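Elastinolytic metalloprotease (Pseudoalteromonas sp. CF6-2, PDB 6IK4) probably acts as a secreted zinc-dependent endopeptidase of the M23 family, linked to cleavage of elastin and of peptidoglycan, this chain being its peptidase portion. Local coordinates at residues I65-S70 against T75-M80. Residues are numbered along the deposited sequence; the frame is centred on the assembly and turned at random.
Sequences IRVTHS and TNYYHM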
ATOM      1  N   ILE A  65      10.341   1.521   2.700  1.00 16.53           N
ATOM      2  CA  ILE A  65      10.195   2.395   3.858  1.00 12.26           C
ATOM      3  C   ILE A  65       8.938   1.993   4.622  1.00 14.47           C
ATOM      4  O   ILE A  65       7.984   1.463   4.044  1.00 12.03           O
ATOM      5  CB  ILE A  65      10.144   3.880   3.431  1.00 12.53           C
ATOM      6  CG1 ILE A  65      10.367   4.812   4.622  1.00 12.82           C
ATOM      7  CG2 ILE A  65       8.816   4.202   2.734  1.00 14.64           C
ATOM      8  CD1 ILE A  65      10.446   6.268   4.228  1.00 14.85           C
ATOM      9  N   ARG A  66       8.941   2.253   5.935  1.00 13.93           N
ATOM     10  CA  ARG A  66       7.850   1.849   6.814  1.00 13.90           C
ATOM     11  C   ARG A  66       7.492   2.983   7.771  1.00 16.43           C
ATOM     12  O   ARG A  66       8.371   3.733   8.215  1.00 14.24           O
ATOM     13  CB  ARG A  66       8.237   0.586   7.609  1.00 15.26           C
ATOM     14  CG  ARG A  66       7.154   0.053   8.554  1.00 17.17           C
ATOM     15  CD  ARG A  66       7.641  -1.159   9.321  1.00 17.45           C
ATOM     16  NE  ARG A  66       8.027  -2.274   8.450  1.00 16.97           N
ATOM     17  CZ  ARG A  66       8.414  -3.465   8.898  1.00 24.56           C
ATOM     18  NH1 ARG A  66       8.460  -3.704  10.204  1.00 17.55           N
ATOM     19  NH2 ARG A  66       8.751  -4.420   8.042  1.00 19.80           N
ATOM     20  N   VAL A  67       6.198   3.105   8.075  1.00 12.26           N
ATOM     21  CA  VAL A  67       5.675   4.035   9.070  1.00 11.94           C
ATOM     22  C   VAL A  67       5.072   3.205  10.196  1.00 14.19           C
ATOM     23  O   VAL A  67       4.094   2.484   9.976  1.00 10.17           O
ATOM     24  CB  VAL A  67       4.610   4.976   8.481  1.00 10.87           C
ATOM     25  CG1 VAL A  67       4.138   5.985   9.554  1.00 10.32           C
ATOM     26  CG2 VAL A  67       5.136   5.687   7.228  1.00 13.17           C
ATOM     27  N   THR A  68       5.635   3.310  11.400  1.00  9.76           N
ATOM     28  CA  THR A  68       5.128   2.574  12.557  1.00 10.00           C
ATOM     29  C   THR A  68       4.362   3.514  13.486  1.00 14.06           C
ATOM     30  O   THR A  68       4.927   4.479  14.021  1.00 11.61           O
ATOM     31  CB  THR A  68       6.259   1.876  13.311  1.00 14.03           C
ATOM     32  OG1 THR A  68       6.937   0.978  12.420  1.00 13.38           O
ATOM     33  CG2 THR A  68       5.685   1.074  14.481  1.00 12.19           C
ATOM     34  N   HIS A  69       3.079   3.219  13.672  1.00 10.09           N
ATOM     35  CA  HIS A  69       2.163   3.981  14.503  1.00 11.05           C
ATOM     36  C   HIS A  69       2.429   3.701  15.984  1.00 15.77           C
ATOM     37  O   HIS A  69       2.965   2.657  16.360  1.00 12.64           O
ATOM     38  CB  HIS A  69       0.720   3.620  14.141  1.00 10.35           C
ATOM     39  CG  HIS A  69      -0.315   4.483  14.802  1.00 12.45           C
ATOM     40  ND1 HIS A  69      -1.102   4.036  15.843  1.00 14.46           N
ATOM     41  CD2 HIS A  69      -0.704   5.757  14.558  1.00 18.27           C
ATOM     42  CE1 HIS A  69      -1.932   4.998  16.210  1.00 15.28           C
ATOM     43  NE2 HIS A  69      -1.709   6.053  15.449  1.00 15.89           N
ATOM     44  N   SER A  70       2.038   4.654  16.829  1.00 12.33           N
ATOM     45  CA  SER A  70       2.205   4.490  18.272  1.00 13.89           C
ATOM     46  C   SER A  70       1.546   3.214  18.802  1.00 16.89           C
ATOM     47  O   SER A  70       1.940   2.719  19.868  1.00 17.75           O
ATOM     48  CB  SER A  70       1.632   5.716  18.982  1.00 18.40           C
ATOM     49  OG  SER A  70       0.258   5.860  18.670  1.00 20.68           O
ATOM     50  N   THR A  75       2.486   0.473   8.385  1.00 10.03           N
ATOM     51  CA  THR A  75       2.323   0.223   6.963  1.00  9.87           C
ATOM     52  C   THR A  75       3.692   0.267   6.302  1.00 11.63           C
ATOM     53  O   THR A  75       4.523   1.125   6.618  1.00 12.29           O
ATOM     54  CB  THR A  75       1.357   1.226   6.319  1.00 13.92           C
ATOM     55  OG1 THR A  75       1.711   2.572   6.686  1.00 10.93           O
ATOM     56  CG2 THR A  75      -0.071   0.933   6.785  1.00 10.41           C
ATOM     57  N   ASN A  76       3.920  -0.671   5.392  1.00  9.49           N
ATOM     58  CA  ASN A  76       5.178  -0.779   4.675  1.00 10.24           C
ATOM     59  C   ASN A  76       4.918  -0.465   3.211  1.00 10.78           C
ATOM     60  O   ASN A  76       3.858  -0.806   2.682  1.00 13.29           O
ATOM     61  CB  ASN A  76       5.768  -2.179   4.843  1.00 10.43           C
ATOM     62  CG  ASN A  76       7.257  -2.219   4.581  1.00 18.02           C
ATOM     63  OD1 ASN A  76       8.058  -2.033   5.496  1.00 17.42           O
ATOM     64  ND2 ASN A  76       7.639  -2.450   3.321  1.00 12.53           N
ATOM     65  N   TYR A  77       5.877   0.221   2.577  1.00 11.03           N
ATOM     66  CA  TYR A  77       5.759   0.716   1.208  1.00  9.93           C
ATOM     67  C   TYR A  77       6.982   0.238   0.441  1.00 10.93           C
ATOM     68  O   TYR A  77       8.093   0.697   0.720  1.00 11.10           O
ATOM     69  CB  TYR A  77       5.679   2.252   1.175  1.00 12.05           C
ATOM     70  CG  TYR A  77       4.594   2.814   2.076  1.00 12.10           C
ATOM     71  CD1 TYR A  77       4.771   2.883   3.465  1.00 12.07           C
ATOM     72  CD2 TYR A  77       3.388   3.260   1.546  1.00 15.20           C
ATOM     73  CE1 TYR A  77       3.767   3.376   4.296  1.00 13.08           C
ATOM     74  CE2 TYR A  77       2.384   3.761   2.367  1.00 12.97           C
ATOM     75  CZ  TYR A  77       2.568   3.803   3.738  1.00 14.79           C
ATOM     76  OH  TYR A  77       1.562   4.294   4.557  1.00 15.64           O
ATOM     77  N   TYR A  78       6.781  -0.636  -0.547  1.00 12.51           N
ATOM     78  CA  TYR A  78       7.876  -1.230  -1.299  1.00 13.33           C
ATOM     79  C   TYR A  78       7.726  -0.894  -2.787  1.00 13.21           C
ATOM     80  O   TYR A  78       6.644  -0.521  -3.251  1.00 12.98           O
ATOM     81  CB  TYR A  78       7.944  -2.760  -1.066  1.00 11.31           C
ATOM     82  CG  TYR A  78       9.166  -3.405  -1.689  1.00 14.74           C
ATOM     83  CD1 TYR A  78      10.445  -3.087  -1.243  1.00 15.82           C
ATOM     84  CD2 TYR A  78       9.047  -4.300  -2.744  1.00 16.77           C
ATOM     85  CE1 TYR A  78      11.580  -3.661  -1.826  1.00 16.51           C
ATOM     86  CE2 TYR A  78      10.173  -4.878  -3.328  1.00 20.92           C
ATOM     87  CZ  TYR A  78      11.433  -4.547  -2.866  1.00 19.05           C
ATOM     88  OH  TYR A  78      12.557  -5.119  -3.454  1.00 18.59           O
ATOM     89  N   HIS A  79       8.852  -0.989  -3.514  1.00 12.85           N
ATOM     90  CA  HIS A  79       9.000  -0.513  -4.903  1.00 13.75           C
ATOM     91  C   HIS A  79       9.075   1.015  -4.982  1.00 14.96           C
ATOM     92  O   HIS A  79       8.561   1.613  -5.927  1.00 14.99           O
ATOM     93  CB  HIS A  79       7.884  -1.011  -5.833  1.00 12.82           C
ATOM     94  CG  HIS A  79       7.675  -2.491  -5.828  1.00 16.51           C
ATOM     95  ND1 HIS A  79       8.695  -3.393  -6.042  1.00 17.07           N
ATOM     96  CD2 HIS A  79       6.543  -3.224  -5.687  1.00 15.85           C
ATOM     97  CE1 HIS A  79       8.201  -4.621  -6.013  1.00 20.52           C
ATOM     98  NE2 HIS A  79       6.900  -4.547  -5.796  1.00 18.14           N
ATOM     99  N   MET A  80       9.748   1.648  -4.019  1.00 14.12           N
ATOM    100  CA  MET A  80       9.753   3.099  -3.889  1.00 11.26           C
ATOM    101  C   MET A  80      11.005   3.719  -4.507  1.00 11.79           C
ATOM    102  O   MET A  80      12.007   3.047  -4.773  1.00 14.19           O
ATOM    103  CB  MET A  80       9.670   3.508  -2.407  1.00 12.86           C
ATOM    104  CG  MET A  80       8.424   3.009  -1.673  1.00 16.46           C
ATOM    105  SD  MET A  80       6.949   3.791  -2.350  1.00 16.74           S
ATOM    106  CE  MET A  80       7.146   5.493  -1.834  1.00 16.70           C
TER
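I65 and Y77 trade both of their backbone bonds: I65 N reaches Y77 O at 3.1 Å. The return bond, Y77 N to I65 O, is 2.9 Å long. V67 and T75 do the same two residues along, with V67 N bonded to T75 O and T75 N to V67 O. Between these two hydrogen-bonded pairs sits the non-hydrogen-bonded pair of R66 and N76, whose CA atoms come within 4.3 Å. In an antiparallel ladder such a pair has no backbone bonds between its residues, and here a side-chain bond links R66 and N76 across the strands. R66 NE gives a nearly straight bond to N76 OD1 (3.0 Å, 174° at the hydrogen); the oxygen lies in the guanidinium plane at its edge, while the amide plane stands 73° to it. A bend at chi3 (-60°) in the otherwise extended arginine turns NE toward N76 OD1. N76 ND2 bonds N64 OD1, and the two bonds together should hold the amide in one rotation. A leucine at R66 would probably leave N76 OD1 without this donor and the amide less firmly set in its rotation.

The two strands, nearly antiparallel, form a beta hairpin within the antiparallel sheet of the M23 peptidase domain. Strand 55-61 flanks one side and strand 119-125, which carries the zinc ligand H120, the other; just past the paired region comes H79, predicted to be catalytic.

Apolar contact belongs to the opposite face, with I65, V67, T75 and Y77. I65 CG2 rests on Y77 CB and V67 CG2 on Y77 CE1, both at 4.0 Å, the latter obliquely to the ring. With CG beside its backbone N, the tyrosine ring runs back along its own strand, where Y77 OH and T75 OG1 share a hydrogen bond of 2.7 Å; the phenol oxygen also bonds A52 N.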